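Local coordinates for protein Xaa-Pro Dipeptidase (Alteromonas macleodii, PDB 2QS8) that probably removes the C-terminal residue of dipeptides as a metal-dependent carboxypeptidase of the amidohydrolase superfamily, and is named a Xaa-Pro dipeptidase, at residues 274-286 against 331-344. Sequence-based numbering, arbitrary orientation.
With MET (methionine), chain D.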
ATOM      1  N   TYR A 274       2.582 -14.764 -30.908  1.00 32.07           N
ATOM      2  CA  TYR A 274       3.089 -13.489 -31.399  1.00 30.82           C
ATOM      3  C   TYR A 274       2.052 -12.841 -32.327  1.00 30.05           C
ATOM      4  O   TYR A 274       1.679 -13.419 -33.341  1.00 29.53           O
ATOM      5  CB  TYR A 274       4.407 -13.682 -32.163  1.00 32.38           C
ATOM      6  CG  TYR A 274       4.972 -12.405 -32.778  1.00 34.79           C
ATOM      7  CD1 TYR A 274       5.697 -12.441 -33.967  1.00 34.73           C
ATOM      8  CD2 TYR A 274       4.796 -11.170 -32.160  1.00 35.39           C
ATOM      9  CE1 TYR A 274       6.232 -11.278 -34.523  1.00 36.04           C
ATOM     10  CE2 TYR A 274       5.326 -10.006 -32.705  1.00 36.07           C
ATOM     11  CZ  TYR A 274       6.042 -10.068 -33.884  1.00 36.69           C
ATOM     12  OH  TYR A 274       6.568  -8.915 -34.423  1.00 36.57           O
ATOM     13  N   VAL A 275       1.589 -11.647 -31.960  1.00 28.36           N
ATOM     14  CA  VAL A 275       0.612 -10.887 -32.746  1.00 25.92           C
ATOM     15  C   VAL A 275       1.398  -9.675 -33.260  1.00 26.88           C
ATOM     16  O   VAL A 275       1.524  -8.664 -32.576  1.00 25.89           O
ATOM     17  CB  VAL A 275      -0.549 -10.416 -31.867  1.00 24.97           C
ATOM     18  CG1 VAL A 275      -1.622  -9.790 -32.714  1.00 23.96           C
ATOM     19  CG2 VAL A 275      -1.095 -11.570 -31.085  1.00 22.87           C
ATOM     20  N   PRO A 276       1.919  -9.765 -34.490  1.00 27.13           N
ATOM     21  CA  PRO A 276       2.714  -8.713 -35.122  1.00 26.53           C
ATOM     22  C   PRO A 276       2.160  -7.306 -35.354  1.00 25.61           C
ATOM     23  O   PRO A 276       2.854  -6.337 -35.082  1.00 26.12           O
ATOM     24  CB  PRO A 276       3.172  -9.371 -36.419  1.00 28.38           C
ATOM     25  CG  PRO A 276       2.024 -10.245 -36.761  1.00 28.93           C
ATOM     26  CD  PRO A 276       1.661 -10.863 -35.437  1.00 26.93           C
ATOM     27  N   THR A 277       0.935  -7.186 -35.844  1.00 24.57           N
ATOM     28  CA  THR A 277       0.367  -5.874 -36.158  1.00 24.70           C
ATOM     29  C   THR A 277       1.320  -5.133 -37.091  1.00 24.69           C
ATOM     30  O   THR A 277       1.706  -3.984 -36.836  1.00 25.14           O
ATOM     31  CB  THR A 277       0.111  -4.988 -34.899  1.00 25.45           C
ATOM     32  OG1 THR A 277       1.360  -4.537 -34.339  1.00 23.71           O
ATOM     33  CG2 THR A 277      -0.700  -5.765 -33.870  1.00 23.15           C
ATOM     34  N   ILE A 278       1.712  -5.805 -38.167  1.00 24.21           N
ATOM     35  CA  ILE A 278       2.611  -5.200 -39.143  1.00 25.77           C
ATOM     36  C   ILE A 278       1.982  -3.929 -39.723  1.00 27.18           C
ATOM     37  O   ILE A 278       2.660  -2.920 -39.883  1.00 27.76           O
ATOM     38  CB  ILE A 278       2.930  -6.167 -40.310  1.00 25.33           C
ATOM     39  CG1 ILE A 278       3.534  -7.460 -39.767  1.00 23.72           C
ATOM     40  CG2 ILE A 278       3.916  -5.506 -41.276  1.00 23.50           C
ATOM     41  CD1 ILE A 278       3.698  -8.540 -40.808  1.00 29.14           C
ATOM     42  N   SER A 279       0.685  -3.991 -40.020  1.00 28.15           N
ATOM     43  CA  SER A 279      -0.041  -2.854 -40.583  1.00 29.67           C
ATOM     44  C   SER A 279       0.192  -1.574 -39.790  1.00 30.98           C
ATOM     45  O   SER A 279       0.603  -0.557 -40.345  1.00 31.55           O
ATOM     46  CB  SER A 279      -1.544  -3.138 -40.613  1.00 30.02           C
ATOM     47  OG  SER A 279      -1.857  -4.185 -41.511  1.00 33.09           O
ATOM     48  N   ALA A 280      -0.087  -1.633 -38.492  1.00 32.50           N
ATOM     49  CA  ALA A 280       0.080  -0.477 -37.620  1.00 34.37           C
ATOM     50  C   ALA A 280       1.527  -0.009 -37.663  1.00 34.58           C
ATOM     51  O   ALA A 280       1.796   1.187 -37.595  1.00 35.56           O
ATOM     52  CB  ALA A 280      -0.323  -0.826 -36.186  1.00 33.51           C
ATOM     53  N   GLY A 281       2.447  -0.962 -37.769  1.00 34.53           N
ATOM     54  CA  GLY A 281       3.856  -0.628 -37.833  1.00 34.95           C
ATOM     55  C   GLY A 281       4.135   0.219 -39.062  1.00 36.79           C
ATOM     56  O   GLY A 281       4.715   1.303 -38.963  1.00 36.07           O
ATOM     57  N   GLU A 282       3.705  -0.276 -40.223  1.00 36.72           N
ATOM     58  CA  GLU A 282       3.891   0.427 -41.486  1.00 36.81           C
ATOM     59  C   GLU A 282       3.164   1.773 -41.457  1.00 36.08           C
ATOM     60  O   GLU A 282       3.603   2.740 -42.082  1.00 35.13           O
ATOM     61  CB  GLU A 282       3.362  -0.423 -42.649  1.00 37.22           C
ATOM     62  CG  GLU A 282       4.091  -1.742 -42.852  1.00 38.71           C
ATOM     63  CD  GLU A 282       5.536  -1.554 -43.283  1.00 38.99           C
ATOM     64  OE1 GLU A 282       5.764  -0.833 -44.274  1.00 42.41           O
ATOM     65  OE2 GLU A 282       6.438  -2.131 -42.644  1.00 37.54           O
ATOM     66  N   PHE A 283       2.053   1.825 -40.726  1.00 35.31           N
ATOM     67  CA  PHE A 283       1.259   3.046 -40.618  1.00 34.64           C
ATOM     68  C   PHE A 283       2.040   4.197 -39.970  1.00 33.53           C
ATOM     69  O   PHE A 283       2.155   5.278 -40.545  1.00 32.87           O
ATOM     70  CB  PHE A 283      -0.008   2.789 -39.802  1.00 36.25           C
ATOM     71  CG  PHE A 283      -0.959   3.950 -39.783  1.00 38.21           C
ATOM     72  CD1 PHE A 283      -1.890   4.117 -40.799  1.00 39.30           C
ATOM     73  CD2 PHE A 283      -0.909   4.892 -38.764  1.00 39.01           C
ATOM     74  CE1 PHE A 283      -2.755   5.199 -40.802  1.00 39.20           C
ATOM     75  CE2 PHE A 283      -1.773   5.982 -38.761  1.00 39.50           C
ATOM     76  CZ  PHE A 283      -2.696   6.134 -39.782  1.00 40.09           C
ATOM     77  N   VAL A 284       2.576   3.961 -38.778  1.00 33.50           N
ATOM     78  CA  VAL A 284       3.310   5.006 -38.084  1.00 34.49           C
ATOM     79  C   VAL A 284       4.601   5.381 -38.802  1.00 35.77           C
ATOM     80  O   VAL A 284       5.063   6.517 -38.691  1.00 35.76           O
ATOM     81  CB  VAL A 284       3.613   4.625 -36.602  1.00 33.24           C
ATOM     82  CG1 VAL A 284       2.313   4.420 -35.840  1.00 32.20           C
ATOM     83  CG2 VAL A 284       4.457   3.383 -36.537  1.00 33.89           C
ATOM     84  N   ALA A 285       5.179   4.426 -39.532  1.00 36.99           N
ATOM     85  CA  ALA A 285       6.384   4.731 -40.286  1.00 40.48           C
ATOM     86  C   ALA A 285       6.119   5.785 -41.352  1.00 39.64           C
ATOM     87  O   ALA A 285       6.719   6.836 -41.366  1.00 40.30           O
ATOM     88  CB  ALA A 285       6.947   3.468 -40.917  1.00 42.97           C
ATOM     89  N   GLU A 286       5.153   5.457 -42.208  1.00 40.88           N
ATOM     90  CA  GLU A 286       4.748   6.346 -43.286  1.00 42.50           C
ATOM     91  C   GLU A 286       4.356   7.715 -42.745  1.00 41.52           C
ATOM     92  O   GLU A 286       4.813   8.741 -43.248  1.00 41.02           O
ATOM     93  CB  GLU A 286       3.566   5.736 -44.042  1.00 45.61           C
ATOM     94  CG  GLU A 286       3.093   6.541 -45.245  1.00 52.37           C
ATOM     95  CD  GLU A 286       1.649   6.225 -45.637  1.00 56.68           C
ATOM     96  OE1 GLU A 286       1.287   5.024 -45.683  1.00 59.22           O
ATOM     97  OE2 GLU A 286       0.879   7.177 -45.902  1.00 58.34           O
ATOM     98  N   VAL A 331      -5.561   2.316 -35.062  1.00 23.95           N
ATOM     99  CA  VAL A 331      -4.460   3.108 -35.446  1.00 24.32           C
ATOM    100  C   VAL A 331      -4.827   3.454 -36.865  1.00 25.69           C
ATOM    101  O   VAL A 331      -5.236   4.566 -37.166  1.00 26.14           O
ATOM    102  CB  VAL A 331      -3.122   2.324 -35.370  1.00 23.84           C
ATOM    103  CG1 VAL A 331      -1.991   3.163 -35.920  1.00 24.50           C
ATOM    104  CG2 VAL A 331      -2.844   1.907 -33.931  1.00 21.89           C
ATOM    105  N   GLN A 332      -4.670   2.482 -37.763  1.00 25.57           N
ATOM    106  CA  GLN A 332      -5.126   2.667 -39.138  1.00 26.43           C
ATOM    107  C   GLN A 332      -6.632   2.523 -39.126  1.00 26.48           C
ATOM    108  O   GLN A 332      -7.202   2.093 -38.121  1.00 25.14           O
ATOM    109  CB  GLN A 332      -4.474   1.648 -40.099  1.00 27.58           C
ATOM    110  CG  GLN A 332      -4.812   0.196 -39.805  1.00 28.41           C
ATOM    111  CD  GLN A 332      -3.905  -0.424 -38.747  1.00 28.36           C
ATOM    112  OE1 GLN A 332      -2.858   0.142 -38.420  1.00 29.92           O
ATOM    113  NE2 GLN A 332      -4.097  -1.562 -38.095  1.00 27.84           N
ATOM    114  N   LYS A 333      -7.291   2.866 -40.225  1.00 27.30           N
ATOM    115  CA  LYS A 333      -8.750   2.771 -40.293  1.00 28.36           C
ATOM    116  C   LYS A 333      -9.273   1.347 -40.085  1.00 28.12           C
ATOM    117  O   LYS A 333      -8.635   0.376 -40.493  1.00 27.68           O
ATOM    118  CB  LYS A 333      -9.246   3.278 -41.646  1.00 29.72           C
ATOM    119  CG  LYS A 333      -9.088   4.770 -41.895  1.00 34.13           C
ATOM    120  CD  LYS A 333     -10.291   5.536 -41.367  1.00 37.96           C
ATOM    121  CE  LYS A 333     -10.685   6.686 -42.290  1.00 39.29           C
ATOM    122  NZ  LYS A 333      -9.559   7.624 -42.547  1.00 40.56           N
ATOM    123  N   HIS A 334     -10.439   1.235 -39.452  1.00 27.52           N
ATOM    124  CA  HIS A 334     -11.067  -0.061 -39.217  1.00 26.69           C
ATOM    125  C   HIS A 334     -11.632  -0.510 -40.550  1.00 27.21           C
ATOM    126  O   HIS A 334     -12.136   0.314 -41.320  1.00 27.11           O
ATOM    127  CB  HIS A 334     -12.206   0.059 -38.193  1.00 25.50           C
ATOM    128  CG  HIS A 334     -11.740   0.262 -36.786  1.00 24.92           C
ATOM    129  ND1 HIS A 334     -11.252  -0.768 -36.009  1.00 22.13           N
ATOM    130  CD2 HIS A 334     -11.630   1.385 -36.037  1.00 22.51           C
ATOM    131  CE1 HIS A 334     -10.857  -0.284 -34.845  1.00 22.05           C
ATOM    132  NE2 HIS A 334     -11.075   1.018 -34.836  1.00 22.16           N
ATOM    133  N   GLY A 335     -11.554  -1.804 -40.831  1.00 27.36           N
ATOM    134  CA  GLY A 335     -12.064  -2.304 -42.094  1.00 26.59           C
ATOM    135  C   GLY A 335     -10.964  -2.581 -43.107  1.00 26.54           C
ATOM    136  O   GLY A 335     -11.203  -3.185 -44.155  1.00 28.04           O
ATOM    137  N   THR A 336      -9.752  -2.139 -42.809  1.00 26.24           N
ATOM    138  CA  THR A 336      -8.629  -2.373 -43.706  1.00 27.30           C
ATOM    139  C   THR A 336      -7.789  -3.529 -43.148  1.00 26.66           C
ATOM    140  O   THR A 336      -6.634  -3.733 -43.530  1.00 26.11           O
ATOM    141  CB  THR A 336      -7.749  -1.106 -43.831  1.00 28.50           C
ATOM    142  OG1 THR A 336      -7.169  -0.794 -42.554  1.00 27.27           O
ATOM    143  CG2 THR A 336      -8.603   0.076 -44.326  1.00 26.50           C
ATOM    144  N   ASN A 337      -8.397  -4.280 -42.238  1.00 27.60           N
ATOM    145  CA  ASN A 337      -7.734  -5.404 -41.582  1.00 28.04           C
ATOM    146  C   ASN A 337      -7.061  -6.360 -42.570  1.00 28.81           C
ATOM    147  O   ASN A 337      -5.969  -6.870 -42.303  1.00 28.45           O
ATOM    148  CB  ASN A 337      -8.744  -6.174 -40.732  1.00 26.19           C
ATOM    149  CG  ASN A 337      -9.543  -5.267 -39.799  1.00 25.93           C
ATOM    150  OD1 ASN A 337      -9.373  -5.303 -38.574  1.00 26.11           O
ATOM    151  ND2 ASN A 337     -10.420  -4.450 -40.375  1.00 23.17           N
ATOM    152  N   TRP A 338      -7.704  -6.581 -43.713  1.00 29.64           N
ATOM    153  CA  TRP A 338      -7.178  -7.498 -44.727  1.00 31.73           C
ATOM    154  C   TRP A 338      -5.736  -7.234 -45.168  1.00 31.94           C
ATOM    155  O   TRP A 338      -5.006  -8.180 -45.496  1.00 31.59           O
ATOM    156  CB  TRP A 338      -8.083  -7.504 -45.959  1.00 32.68           C
ATOM    157  CG  TRP A 338      -8.151  -6.181 -46.657  1.00 35.66           C
ATOM    158  CD1 TRP A 338      -9.008  -5.155 -46.394  1.00 36.44           C
ATOM    159  CD2 TRP A 338      -7.301  -5.729 -47.718  1.00 35.47           C
ATOM    160  NE1 TRP A 338      -8.752  -4.091 -47.224  1.00 36.92           N
ATOM    161  CE2 TRP A 338      -7.711  -4.418 -48.052  1.00 37.12           C
ATOM    162  CE3 TRP A 338      -6.242  -6.308 -48.427  1.00 36.17           C
ATOM    163  CZ2 TRP A 338      -7.087  -3.670 -49.055  1.00 37.10           C
ATOM    164  CZ3 TRP A 338      -5.621  -5.567 -49.426  1.00 37.39           C
ATOM    165  CH2 TRP A 338      -6.050  -4.260 -49.733  1.00 37.59           C
ATOM    166  N   LYS A 339      -5.326  -5.964 -45.179  1.00 30.76           N
ATOM    167  CA  LYS A 339      -3.974  -5.596 -45.593  1.00 30.08           C
ATOM    168  C   LYS A 339      -2.900  -6.338 -44.801  1.00 30.36           C
ATOM    169  O   LYS A 339      -1.795  -6.564 -45.306  1.00 28.45           O
ATOM    170  CB  LYS A 339      -3.763  -4.090 -45.447  1.00 33.32           C
ATOM    171  CG  LYS A 339      -4.701  -3.265 -46.298  1.00 34.29           C
ATOM    172  CD  LYS A 339      -4.419  -1.783 -46.141  1.00 36.12           C
ATOM    173  CE  LYS A 339      -5.402  -0.942 -46.936  1.00 36.12           C
ATOM    174  NZ  LYS A 339      -5.057   0.502 -46.830  1.00 37.33           N
ATOM    175  N   GLU A 340      -3.229  -6.710 -43.564  1.00 27.58           N
ATOM    176  CA  GLU A 340      -2.302  -7.440 -42.708  1.00 26.50           C
ATOM    177  C   GLU A 340      -1.860  -8.755 -43.374  1.00 27.11           C
ATOM    178  O   GLU A 340      -0.709  -9.177 -43.226  1.00 26.91           O
ATOM    179  CB  GLU A 340      -2.964  -7.726 -41.355  1.00 25.31           C
ATOM    180  CG  GLU A 340      -2.084  -8.397 -40.295  1.00 24.82           C
ATOM    181  CD  GLU A 340      -0.950  -7.511 -39.783  1.00 26.53           C
ATOM    182  OE1 GLU A 340      -0.948  -6.295 -40.078  1.00 28.34           O
ATOM    183  OE2 GLU A 340      -0.061  -8.039 -39.073  1.00 24.61           O
ATOM    184  N   PHE A 341      -2.778  -9.399 -44.093  1.00 26.54           N
ATOM    185  CA  PHE A 341      -2.484 -10.647 -44.795  1.00 28.09           C
ATOM    186  C   PHE A 341      -1.407 -10.403 -45.845  1.00 29.40           C
ATOM    187  O   PHE A 341      -0.420 -11.136 -45.925  1.00 30.96           O
ATOM    188  CB  PHE A 341      -3.730 -11.196 -45.498  1.00 26.84           C
ATOM    189  CG  PHE A 341      -4.746 -11.796 -44.574  1.00 27.66           C
ATOM    190  CD1 PHE A 341      -4.411 -12.849 -43.735  1.00 27.12           C
ATOM    191  CD2 PHE A 341      -6.043 -11.302 -44.541  1.00 27.67           C
ATOM    192  CE1 PHE A 341      -5.355 -13.388 -42.874  1.00 29.18           C
ATOM    193  CE2 PHE A 341      -6.993 -11.836 -43.685  1.00 29.26           C
ATOM    194  CZ  PHE A 341      -6.650 -12.878 -42.851  1.00 28.90           C
ATOM    195  N   VAL A 342      -1.604  -9.365 -46.651  1.00 28.73           N
ATOM    196  CA  VAL A 342      -0.652  -9.037 -47.696  1.00 27.45           C
ATOM    197  C   VAL A 342       0.733  -8.753 -47.112  1.00 29.74           C
ATOM    198  O   VAL A 342       1.751  -9.098 -47.718  1.00 31.03           O
ATOM    199  CB  VAL A 342      -1.125  -7.819 -48.502  1.00 26.61           C
ATOM    200  CG1 VAL A 342      -0.190  -7.591 -49.690  1.00 24.89           C
ATOM    201  CG2 VAL A 342      -2.564  -8.024 -48.950  1.00 25.02           C
ATOM    202  N   TYR A 343       0.765  -8.128 -45.937  1.00 28.59           N
ATOM    203  CA  TYR A 343       2.030  -7.813 -45.283  1.00 28.20           C
ATOM    204  C   TYR A 343       2.710  -9.074 -44.772  1.00 27.57           C
ATOM    205  O   TYR A 343       3.927  -9.207 -44.865  1.00 25.83           O
ATOM    206  CB  TYR A 343       1.813  -6.831 -44.123  1.00 29.86           C
ATOM    207  CG  TYR A 343       1.642  -5.386 -44.544  1.00 32.29           C
ATOM    208  CD1 TYR A 343       2.661  -4.716 -45.227  1.00 31.30           C
ATOM    209  CD2 TYR A 343       0.489  -4.669 -44.215  1.00 32.22           C
ATOM    210  CE1 TYR A 343       2.543  -3.380 -45.564  1.00 32.36           C
ATOM    211  CE2 TYR A 343       0.358  -3.320 -44.551  1.00 33.85           C
ATOM    212  CZ  TYR A 343       1.392  -2.687 -45.223  1.00 34.67           C
ATOM    213  OH  TYR A 343       1.289  -1.352 -45.544  1.00 36.93           O
HETATM  214  N   MSE A 344       1.923 -10.000 -44.239  1.00 27.09           N
HETATM  215  CA  MSE A 344       2.463 -11.241 -43.717  1.00 27.93           C
HETATM  216  C   MSE A 344       3.085 -12.072 -44.817  1.00 28.83           C
HETATM  217  O   MSE A 344       4.129 -12.697 -44.620  1.00 28.52           O
HETATM  218  CB  MSE A 344       1.359 -12.026 -43.025  1.00 25.41           C
HETATM  219  CG  MSE A 344       0.844 -11.300 -41.818  1.00 23.24           C
HETATM  220 SE   MSE A 344      -0.571 -12.316 -40.995  1.00 26.79          SE
HETATM  221  CE  MSE A 344       0.430 -13.357 -39.675  1.00 16.48           C
TER
HETATM  222  N   MET D 600      -0.188   1.108 -30.707  1.00 39.57           N
HETATM  223  CA  MET D 600       1.266   0.780 -30.788  1.00 38.07           C
HETATM  224  C   MET D 600       2.120   1.794 -30.032  1.00 36.81           C
HETATM  225  O   MET D 600       3.250   1.431 -29.645  1.00 35.27           O
HETATM  226  CB  MET D 600       1.706   0.746 -32.250  1.00 41.37           C
HETATM  227  CG  MET D 600       3.148   0.356 -32.428  1.00 44.20           C
HETATM  228  SD  MET D 600       3.533   0.123 -34.128  1.00 50.81           S
HETATM  229  CE  MET D 600       2.610  -1.354 -34.444  1.00 47.95           C
HETATM  230  OXT MET D 600       1.650   2.937 -29.846  1.00 34.66           O
HETATM  231  O   HOH W   1      -4.301  -3.479 -41.959  1.00 27.65           O
HETATM  232  O   HOH W   2       4.004  -0.230 -46.364  1.00 42.91           O
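At the C-terminal end of barrel strand 273-275, a carboxylate from a second helix meets the start of helix 278-286: Glu340 receives the first backbone N-H groups of that helix. The axes of segments 278-286 and 339-344 cross at 91°, 9.4 Å apart at their closest. Glu340 OE2 accepts from Ile278 N at 3.0 Å and Glu340 OE1 from Ser279 N at 2.8 Å, each through its syn lone pair. The hydroxyl Ser279 OG adds a third bond to Glu340 OE1, at 2.7 Å and nearly along its C-O axis. Three donors thus fix the carboxylate's rotation, and the positive end of the helix dipole would be expected to favour its charge. With CG anti to the backbone N (chi1 -176°) and a bend at chi2, Glu340 reaches across to this helix start. A water bridges Ser279 OG and Thr336 O.

Beside this site, Ile278 CG2 rests on Tyr343 CB, and Glu282 CG lies 3.5 Å from Tyr343 CE1. Farther along helix 278-286, the CA of Gln332 sits over one face of the Phe283 ring, 4.1 Å from its centroid, a CH-pi contact, while Val331 CG1 meets Phe283 CD2 at 3.5 Å. Gln332 turns NE2 to Thr327 O.

The same helix start borders the ligand: Thr277 OG1, which is also hydrogen-bonded to His255, and Ala280 CB both touch the methyl CE of the bound methionine. A ligand pocket at the C-terminal ends of the barrel strands, here formed in part by the start of a helix, is typical of TIM-barrel enzymes, the amidohydrolases among them.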